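Local coordinates for protein K7 (Vaccinia virus WR, PDB 3JRV) that blunts host innate immunity as a Bcl-2-like virulence factor, binding the RNA helicase DDX3 to block IRF3 activation and TRAF6 and IRAK2 to prevent NF-kappa-B activation, at residues D31-F43 with C105-S118. Sequence-based numbering, arbitrary orientation.
Sequences DEYITWRNHVIVF and CAKITEHWGYKKIS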
ATOM      1  N   ASP A  31      -5.631   0.856  -2.079  1.00  7.86           N
ATOM      2  CA  ASP A  31      -6.265  -0.208  -1.295  1.00  9.51           C
ATOM      3  C   ASP A  31      -5.905  -1.559  -1.930  1.00  9.82           C
ATOM      4  O   ASP A  31      -5.442  -2.483  -1.246  1.00  9.15           O
ATOM      5  CB  ASP A  31      -7.784  -0.019  -1.372  1.00 10.13           C
ATOM      6  CG  ASP A  31      -8.557  -0.978  -0.504  1.00 11.67           C
ATOM      7  OD1 ASP A  31      -7.921  -1.692   0.320  1.00 14.39           O
ATOM      8  OD2 ASP A  31      -9.824  -1.000  -0.626  1.00 16.13           O
ATOM      9  N   GLU A  32      -6.125  -1.687  -3.242  1.00  8.25           N
ATOM     10  CA  GLU A  32      -5.861  -2.968  -3.910  1.00  8.10           C
ATOM     11  C   GLU A  32      -4.392  -3.369  -3.806  1.00  6.25           C
ATOM     12  O   GLU A  32      -4.071  -4.559  -3.652  1.00  8.91           O
ATOM     13  CB  GLU A  32      -6.328  -2.900  -5.382  1.00 12.33           C
ATOM     14  CG  GLU A  32      -5.984  -4.029  -6.234  1.00 16.83           C
ATOM     15  CD  GLU A  32      -6.421  -3.732  -7.652  1.00 12.07           C
ATOM     16  OE1 GLU A  32      -7.664  -3.594  -7.883  1.00 13.85           O
ATOM     17  OE2 GLU A  32      -5.492  -3.568  -8.480  1.00 14.14           O
ATOM     18  N   TYR A  33      -3.497  -2.412  -4.076  1.00  6.80           N
ATOM     19  CA  TYR A  33      -2.077  -2.660  -4.118  1.00  6.75           C
ATOM     20  C   TYR A  33      -1.622  -3.175  -2.726  1.00  7.81           C
ATOM     21  O   TYR A  33      -0.794  -4.119  -2.646  1.00  6.52           O
ATOM     22  CB  TYR A  33      -1.356  -1.359  -4.515  1.00  6.17           C
ATOM     23  CG  TYR A  33       0.125  -1.430  -4.237  1.00  6.71           C
ATOM     24  CD1 TYR A  33       0.960  -2.246  -4.994  1.00  6.07           C
ATOM     25  CD2 TYR A  33       0.666  -0.737  -3.148  1.00  7.99           C
ATOM     26  CE1 TYR A  33       2.354  -2.402  -4.671  1.00  7.10           C
ATOM     27  CE2 TYR A  33       2.003  -0.815  -2.837  1.00  7.82           C
ATOM     28  CZ  TYR A  33       2.854  -1.690  -3.557  1.00  6.34           C
ATOM     29  OH  TYR A  33       4.203  -1.802  -3.269  1.00 10.97           O
ATOM     30  N   ILE A  34      -2.073  -2.527  -1.645  1.00  7.12           N
ATOM     31  CA  ILE A  34      -1.659  -2.979  -0.313  1.00  7.53           C
ATOM     32  C   ILE A  34      -2.159  -4.418  -0.066  1.00  9.22           C
ATOM     33  O   ILE A  34      -1.417  -5.277   0.478  1.00  9.65           O
ATOM     34  CB  ILE A  34      -2.185  -2.000   0.779  1.00  7.78           C
ATOM     35  CG1 ILE A  34      -1.481  -0.626   0.620  1.00  7.65           C
ATOM     36  CG2 ILE A  34      -2.022  -2.636   2.185  1.00  9.88           C
ATOM     37  CD1 ILE A  34       0.058  -0.687   0.671  1.00  8.97           C
ATOM     38  N   THR A  35      -3.367  -4.720  -0.528  1.00  7.84           N
ATOM     39  CA  THR A  35      -3.822  -6.128  -0.453  1.00  7.93           C
ATOM     40  C   THR A  35      -2.958  -7.070  -1.307  1.00  8.14           C
ATOM     41  O   THR A  35      -2.527  -8.145  -0.874  1.00  7.72           O
ATOM     42  CB  THR A  35      -5.262  -6.235  -0.915  1.00  7.35           C
ATOM     43  OG1 THR A  35      -6.089  -5.527   0.010  1.00 10.35           O
ATOM     44  CG2 THR A  35      -5.672  -7.724  -1.043  1.00 10.09           C
ATOM     45  N   TRP A  36      -2.613  -6.638  -2.514  1.00  7.24           N
ATOM     46  CA  TRP A  36      -1.821  -7.457  -3.409  1.00  8.25           C
ATOM     47  C   TRP A  36      -0.458  -7.839  -2.782  1.00  8.46           C
ATOM     48  O   TRP A  36       0.018  -8.958  -2.977  1.00  8.04           O
ATOM     49  CB  TRP A  36      -1.643  -6.703  -4.741  1.00  7.96           C
ATOM     50  CG  TRP A  36      -0.849  -7.488  -5.762  1.00  8.03           C
ATOM     51  CD1 TRP A  36      -1.342  -8.445  -6.648  1.00  8.96           C
ATOM     52  CD2 TRP A  36       0.531  -7.313  -6.103  1.00  7.58           C
ATOM     53  NE1 TRP A  36      -0.334  -8.892  -7.474  1.00 14.10           N
ATOM     54  CE2 TRP A  36       0.823  -8.208  -7.172  1.00 12.86           C
ATOM     55  CE3 TRP A  36       1.549  -6.451  -5.633  1.00 10.16           C
ATOM     56  CZ2 TRP A  36       2.097  -8.278  -7.766  1.00 11.75           C
ATOM     57  CZ3 TRP A  36       2.827  -6.530  -6.217  1.00 11.04           C
ATOM     58  CH2 TRP A  36       3.086  -7.434  -7.280  1.00 11.54           C
ATOM     59  N   ARG A  37       0.201  -6.919  -2.062  1.00  7.61           N
ATOM     60  CA  ARG A  37       1.525  -7.252  -1.488  1.00  6.73           C
ATOM     61  C   ARG A  37       1.392  -8.401  -0.456  1.00  7.30           C
ATOM     62  O   ARG A  37       2.368  -9.086  -0.195  1.00  9.28           O
ATOM     63  CB  ARG A  37       2.144  -6.010  -0.800  1.00  7.63           C
ATOM     64  CG  ARG A  37       2.549  -4.934  -1.879  1.00  7.52           C
ATOM     65  CD  ARG A  37       3.688  -5.435  -2.803  1.00  8.21           C
ATOM     66  NE  ARG A  37       4.905  -5.782  -2.052  1.00  9.78           N
ATOM     67  CZ  ARG A  37       5.878  -4.928  -1.703  1.00 13.31           C
ATOM     68  NH1 ARG A  37       5.778  -3.621  -1.959  1.00 12.43           N
ATOM     69  NH2 ARG A  37       6.927  -5.366  -0.995  1.00 16.69           N
ATOM     70  N   ASN A  38       0.214  -8.573   0.139  1.00  7.30           N
ATOM     71  CA  ASN A  38      -0.063  -9.762   1.012  1.00  7.23           C
ATOM     72  C   ASN A  38      -0.418 -10.979   0.159  1.00  9.00           C
ATOM     73  O   ASN A  38       0.150 -12.074   0.310  1.00  9.79           O
ATOM     74  CB  ASN A  38      -1.227  -9.426   1.952  1.00  9.34           C
ATOM     75  CG  ASN A  38      -1.600 -10.594   2.838  1.00  7.52           C
ATOM     76  OD1 ASN A  38      -2.530 -11.353   2.514  1.00  9.71           O
ATOM     77  ND2 ASN A  38      -0.904 -10.744   3.943  1.00  9.19           N
ATOM     78  N   HIS A  39      -1.386 -10.777  -0.723  1.00  7.74           N
ATOM     79  CA  HIS A  39      -1.953 -11.861  -1.537  1.00  8.86           C
ATOM     80  C   HIS A  39      -0.914 -12.579  -2.376  1.00  9.76           C
ATOM     81  O   HIS A  39      -0.962 -13.812  -2.516  1.00 10.27           O
ATOM     82  CB  HIS A  39      -3.041 -11.252  -2.429  1.00  8.29           C
ATOM     83  CG  HIS A  39      -3.871 -12.262  -3.161  1.00  8.58           C
ATOM     84  ND1 HIS A  39      -3.490 -12.783  -4.377  1.00 12.20           N
ATOM     85  CD2 HIS A  39      -5.121 -12.729  -2.913  1.00  9.28           C
ATOM     86  CE1 HIS A  39      -4.451 -13.581  -4.821  1.00 11.13           C
ATOM     87  NE2 HIS A  39      -5.471 -13.519  -3.980  1.00 11.37           N
ATOM     88  N   VAL A  40       0.021 -11.825  -2.964  1.00 10.37           N
ATOM     89  CA  VAL A  40       1.018 -12.387  -3.866  1.00  9.70           C
ATOM     90  C   VAL A  40       1.927 -13.351  -3.103  1.00 10.20           C
ATOM     91  O   VAL A  40       2.380 -14.340  -3.673  1.00 12.32           O
ATOM     92  CB  VAL A  40       1.826 -11.221  -4.576  1.00 10.12           C
ATOM     93  CG1 VAL A  40       2.814 -10.601  -3.586  1.00 12.09           C
ATOM     94  CG2 VAL A  40       2.519 -11.729  -5.843  1.00 16.36           C
ATOM     95  N   ILE A  41       2.110 -13.110  -1.793  1.00 10.46           N
ATOM     96  CA  ILE A  41       2.921 -14.032  -0.951  1.00  9.94           C
ATOM     97  C   ILE A  41       2.054 -15.221  -0.469  1.00 11.43           C
ATOM     98  O   ILE A  41       2.458 -16.400  -0.605  1.00 13.08           O
ATOM     99  CB  ILE A  41       3.491 -13.305   0.292  1.00 11.12           C
ATOM    100  CG1 ILE A  41       4.381 -12.120  -0.101  1.00 13.82           C
ATOM    101  CG2 ILE A  41       4.285 -14.286   1.177  1.00 11.90           C
ATOM    102  CD1 ILE A  41       5.510 -12.448  -1.058  1.00 16.13           C
ATOM    103  N   VAL A  42       0.860 -14.927   0.046  1.00 11.04           N
ATOM    104  CA  VAL A  42      -0.084 -15.940   0.590  1.00 10.37           C
ATOM    105  C   VAL A  42      -0.395 -17.042  -0.440  1.00 11.02           C
ATOM    106  O   VAL A  42      -0.439 -18.252  -0.092  1.00 13.33           O
ATOM    107  CB  VAL A  42      -1.384 -15.248   1.107  1.00 10.32           C
ATOM    108  CG1 VAL A  42      -2.480 -16.273   1.514  1.00 11.02           C
ATOM    109  CG2 VAL A  42      -1.026 -14.393   2.323  1.00 12.42           C
ATOM    110  N   PHE A  43      -0.586 -16.640  -1.701  1.00 10.67           N
ATOM    111  CA  PHE A  43      -0.930 -17.597  -2.763  1.00 11.93           C
ATOM    112  C   PHE A  43       0.209 -17.900  -3.761  1.00 13.03           C
ATOM    113  O   PHE A  43       0.020 -18.577  -4.802  1.00 13.75           O
ATOM    114  CB  PHE A  43      -2.235 -17.190  -3.457  1.00 12.44           C
ATOM    115  CG  PHE A  43      -3.405 -17.096  -2.508  1.00 12.74           C
ATOM    116  CD1 PHE A  43      -3.980 -18.254  -1.951  1.00 15.67           C
ATOM    117  CD2 PHE A  43      -3.819 -15.867  -2.051  1.00 12.48           C
ATOM    118  CE1 PHE A  43      -5.004 -18.151  -1.049  1.00 18.87           C
ATOM    119  CE2 PHE A  43      -4.866 -15.742  -1.169  1.00 13.96           C
ATOM    120  CZ  PHE A  43      -5.420 -16.883  -0.622  1.00 16.58           C
ATOM    121  N   CYS A 105       2.890   0.478   4.830  1.00  9.26           N
ATOM    122  CA  CYS A 105       1.705  -0.378   4.758  1.00 10.21           C
ATOM    123  C   CYS A 105       2.024  -1.617   3.919  1.00  8.91           C
ATOM    124  O   CYS A 105       1.600  -2.731   4.289  1.00  8.23           O
ATOM    125  CB  CYS A 105       0.516   0.371   4.169  1.00  9.56           C
ATOM    126  SG  CYS A 105      -0.157   1.575   5.301  1.00 13.97           S
ATOM    127  N   ALA A 106       2.724  -1.439   2.795  1.00  7.93           N
ATOM    128  CA  ALA A 106       3.073  -2.593   1.934  1.00  8.18           C
ATOM    129  C   ALA A 106       4.000  -3.540   2.696  1.00  8.60           C
ATOM    130  O   ALA A 106       3.875  -4.772   2.583  1.00  9.67           O
ATOM    131  CB  ALA A 106       3.760  -2.128   0.660  1.00 10.66           C
ATOM    132  N   LYS A 107       4.983  -2.987   3.410  1.00  8.59           N
ATOM    133  CA  LYS A 107       5.892  -3.853   4.183  1.00  8.27           C
ATOM    134  C   LYS A 107       5.116  -4.648   5.208  1.00  8.20           C
ATOM    135  O   LYS A 107       5.464  -5.825   5.459  1.00 11.13           O
ATOM    136  CB  LYS A 107       7.035  -3.054   4.825  1.00 10.71           C
ATOM    137  CG  LYS A 107       8.029  -2.578   3.769  1.00 19.52           C
ATOM    138  CD  LYS A 107       9.031  -3.647   3.331  1.00 32.14           C
ATOM    139  CE  LYS A 107      10.384  -3.464   4.020  1.00 38.25           C
ATOM    140  NZ  LYS A 107      11.519  -3.777   3.089  1.00 43.26           N
ATOM    141  N   ILE A 108       4.132  -4.028   5.851  1.00  8.61           N
ATOM    142  CA  ILE A 108       3.381  -4.708   6.907  1.00  8.62           C
ATOM    143  C   ILE A 108       2.569  -5.861   6.276  1.00  9.66           C
ATOM    144  O   ILE A 108       2.605  -6.981   6.774  1.00  9.40           O
ATOM    145  CB  ILE A 108       2.424  -3.764   7.618  1.00  9.73           C
ATOM    146  CG1 ILE A 108       3.239  -2.769   8.469  1.00 10.18           C
ATOM    147  CG2 ILE A 108       1.412  -4.538   8.479  1.00 11.25           C
ATOM    148  CD1 ILE A 108       2.426  -1.562   8.865  1.00 12.56           C
ATOM    149  N   THR A 109       1.799  -5.583   5.220  1.00  8.92           N
ATOM    150  CA  THR A 109       0.964  -6.662   4.676  1.00  8.52           C
ATOM    151  C   THR A 109       1.809  -7.755   3.995  1.00  9.17           C
ATOM    152  O   THR A 109       1.439  -8.938   4.036  1.00  9.42           O
ATOM    153  CB  THR A 109      -0.133  -6.147   3.744  1.00  7.99           C
ATOM    154  OG1 THR A 109       0.466  -5.620   2.550  1.00  8.91           O
ATOM    155  CG2 THR A 109      -0.949  -5.081   4.479  1.00  8.55           C
ATOM    156  N   GLU A 110       2.951  -7.410   3.406  1.00  8.58           N
ATOM    157  CA  GLU A 110       3.899  -8.410   2.895  1.00  8.58           C
ATOM    158  C   GLU A 110       4.432  -9.264   4.056  1.00  9.29           C
ATOM    159  O   GLU A 110       4.487 -10.501   3.959  1.00  9.66           O
ATOM    160  CB  GLU A 110       5.083  -7.709   2.240  1.00  9.53           C
ATOM    161  CG  GLU A 110       6.169  -8.671   1.862  1.00 11.28           C
ATOM    162  CD  GLU A 110       7.284  -7.995   1.127  1.00 17.54           C
ATOM    163  OE1 GLU A 110       8.088  -7.313   1.789  1.00 22.12           O
ATOM    164  OE2 GLU A 110       7.349  -8.163  -0.109  1.00 22.73           O
ATOM    165  N   HIS A 111       4.780  -8.599   5.160  1.00  9.52           N
ATOM    166  CA  HIS A 111       5.369  -9.300   6.305  1.00 10.66           C
ATOM    167  C   HIS A 111       4.343 -10.320   6.824  1.00 11.47           C
ATOM    168  O   HIS A 111       4.694 -11.480   7.131  1.00 11.40           O
ATOM    169  CB  HIS A 111       5.751  -8.297   7.414  1.00 11.72           C
ATOM    170  CG  HIS A 111       6.277  -8.960   8.649  1.00 16.27           C
ATOM    171  ND1 HIS A 111       7.534  -9.523   8.690  1.00 20.86           N
ATOM    172  CD2 HIS A 111       5.703  -9.230   9.845  1.00 19.87           C
ATOM    173  CE1 HIS A 111       7.714 -10.117   9.858  1.00 24.54           C
ATOM    174  NE2 HIS A 111       6.619  -9.954  10.581  1.00 21.51           N
ATOM    175  N   TRP A 112       3.090  -9.876   6.956  1.00 10.52           N
ATOM    176  CA  TRP A 112       2.003 -10.760   7.380  1.00  9.40           C
ATOM    177  C   TRP A 112       1.983 -11.973   6.434  1.00 10.35           C
ATOM    178  O   TRP A 112       1.942 -13.128   6.879  1.00 11.82           O
ATOM    179  CB  TRP A 112       0.654 -10.036   7.399  1.00 10.42           C
ATOM    180  CG  TRP A 112       0.512  -9.131   8.532  1.00  9.52           C
ATOM    181  CD1 TRP A 112       1.136  -9.262   9.758  1.00 17.26           C
ATOM    182  CD2 TRP A 112      -0.383  -8.011   8.662  1.00 11.66           C
ATOM    183  NE1 TRP A 112       0.691  -8.290  10.617  1.00 18.54           N
ATOM    184  CE2 TRP A 112      -0.209  -7.487   9.965  1.00 14.11           C
ATOM    185  CE3 TRP A 112      -1.295  -7.398   7.803  1.00 13.24           C
ATOM    186  CZ2 TRP A 112      -0.908  -6.365  10.421  1.00 15.56           C
ATOM    187  CZ3 TRP A 112      -1.992  -6.268   8.254  1.00 15.31           C
ATOM    188  CH2 TRP A 112      -1.798  -5.782   9.561  1.00 15.12           C
ATOM    189  N   GLY A 113       2.077 -11.751   5.123  1.00  9.87           N
ATOM    190  CA  GLY A 113       2.036 -12.898   4.211  1.00 11.76           C
ATOM    191  C   GLY A 113       3.197 -13.869   4.445  1.00 13.23           C
ATOM    192  O   GLY A 113       3.024 -15.107   4.340  1.00 14.35           O
ATOM    193  N   TYR A 114       4.394 -13.340   4.725  1.00 12.68           N
ATOM    194  CA  TYR A 114       5.547 -14.200   5.016  1.00 12.70           C
ATOM    195  C   TYR A 114       5.259 -15.058   6.243  1.00 13.86           C
ATOM    196  O   TYR A 114       5.821 -16.146   6.343  1.00 16.59           O
ATOM    197  CB  TYR A 114       6.840 -13.403   5.270  1.00 13.33           C
ATOM    198  CG  TYR A 114       7.630 -13.069   4.012  1.00 13.91           C
ATOM    199  CD1 TYR A 114       7.112 -12.241   3.015  1.00 14.50           C
ATOM    200  CD2 TYR A 114       8.882 -13.649   3.785  1.00 17.87           C
ATOM    201  CE1 TYR A 114       7.879 -11.901   1.902  1.00 18.49           C
ATOM    202  CE2 TYR A 114       9.610 -13.398   2.620  1.00 19.35           C
ATOM    203  CZ  TYR A 114       9.098 -12.522   1.676  1.00 19.69           C
ATOM    204  OH  TYR A 114       9.889 -12.186   0.578  1.00 19.95           O
ATOM    205  N   LYS A 115       4.455 -14.539   7.179  1.00 13.24           N
ATOM    206  CA  LYS A 115       4.132 -15.218   8.449  1.00 13.89           C
ATOM    207  C   LYS A 115       2.828 -16.021   8.377  1.00 15.29           C
ATOM    208  O   LYS A 115       2.279 -16.423   9.419  1.00 17.59           O
ATOM    209  CB  LYS A 115       4.007 -14.185   9.586  1.00 15.76           C
ATOM    210  CG  LYS A 115       5.308 -13.479   9.921  1.00 20.20           C
ATOM    211  CD  LYS A 115       6.484 -14.424  10.155  1.00 28.82           C
ATOM    212  CE  LYS A 115       7.765 -13.633  10.348  1.00 34.23           C
ATOM    213  NZ  LYS A 115       8.708 -14.326  11.280  1.00 39.80           N
ATOM    214  N   LYS A 116       2.313 -16.211   7.164  1.00 13.35           N
ATOM    215  CA  LYS A 116       1.026 -16.908   6.952  1.00 15.21           C
ATOM    216  C   LYS A 116      -0.165 -16.217   7.652  1.00 16.50           C
ATOM    217  O   LYS A 116      -1.137 -16.871   8.127  1.00 18.92           O
ATOM    218  CB  LYS A 116       1.122 -18.406   7.334  1.00 16.94           C
ATOM    219  CG  LYS A 116       2.005 -19.217   6.387  1.00 19.12           C
ATOM    220  CD  LYS A 116       2.073 -20.698   6.785  1.00 23.94           C
ATOM    221  CE  LYS A 116       3.241 -21.398   6.093  1.00 32.90           C
ATOM    222  NZ  LYS A 116       2.957 -21.522   4.627  1.00 35.00           N
ATOM    223  N   ILE A 117      -0.133 -14.883   7.633  1.00 13.27           N
ATOM    224  CA  ILE A 117      -1.190 -14.077   8.183  1.00 13.43           C
ATOM    225  C   ILE A 117      -1.853 -13.320   7.045  1.00 12.80           C
ATOM    226  O   ILE A 117      -1.141 -12.746   6.194  1.00 14.18           O
ATOM    227  CB  ILE A 117      -0.633 -13.076   9.192  1.00 12.18           C
ATOM    228  CG1 ILE A 117      -0.159 -13.819  10.459  1.00 16.00           C
ATOM    229  CG2 ILE A 117      -1.730 -12.129   9.591  1.00 13.06           C
ATOM    230  CD1 ILE A 117       0.657 -12.925  11.402  1.00 18.84           C
ATOM    231  N   SER A 118      -3.184 -13.300   7.014  1.00 10.65           N
ATOM    232  CA  SER A 118      -3.895 -12.585   5.943  1.00 12.79           C
ATOM    233  C   SER A 118      -5.244 -12.084   6.432  1.00 12.92           C
ATOM    234  O   SER A 118      -5.323 -10.982   7.021  1.00 12.65           O
ATOM    235  CB  SER A 118      -4.036 -13.464   4.670  1.00 13.60           C
ATOM    236  OG  SER A 118      -4.740 -14.669   4.934  1.00 13.80           O
TER
HETATM  237  O   HOH W   1       4.852  -8.567  -1.455  1.00 10.63           O
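With chi1 at 178°, N38 turns its amide away from its own backbone N and across to the end of helix 95-114, while R37, bent at both chi2 and chi3, passes A106 CB, which lies against CG and NH1, to reach E110. These two neighbours donate three of the four direct hydrogen bonds joining the segments in the all-helical poxvirus Bcl-2-like fold; helices 26-42 and 95-114 run nearly parallel here, their axes 7.3 Å apart at closest approach and crossing at -23°. N38 ND2 spends its two hydrogens on two carbonyls, T109 O at 3.0 Å and I117 O at 3.0 Å, both close to the amide plane. G113 N reaches T109 O from the opposite face of that carbonyl. I117 lies within the Schellman motif that ends helix 95-114, its N bonded to W112 O, so the bond from N38 ties this helix end to helix 26-42; N38 OD1 is hydrogen-bonded to Y7 OH, which holds the other end of the amide.

The spacing is close where G113 has no side chain: I41 CG2 rests on its backbone, 3.5 Å from G113 C, and I41 CD1 reaches the Y114 ring. Toward the N-terminal ends of the segments, I34 CD1 packs on C105 CB, while T109 OG1 donates to I34 O at 2.8 Å. N38 and T109 each pack against an aromatic side chain of the bound DDX3 peptide, so the pair lines part of that site.

R37 NH1 donates to Y33 OH, and NH2 forms salt bridges with E110 and D61. The E110 bond is nearly straight (172°), yet NH2 meets OE2 from above the carboxylate plane. One water accepts from R37 NE and donates to both R37 O and E110 OE2, the latter at 2.9 Å.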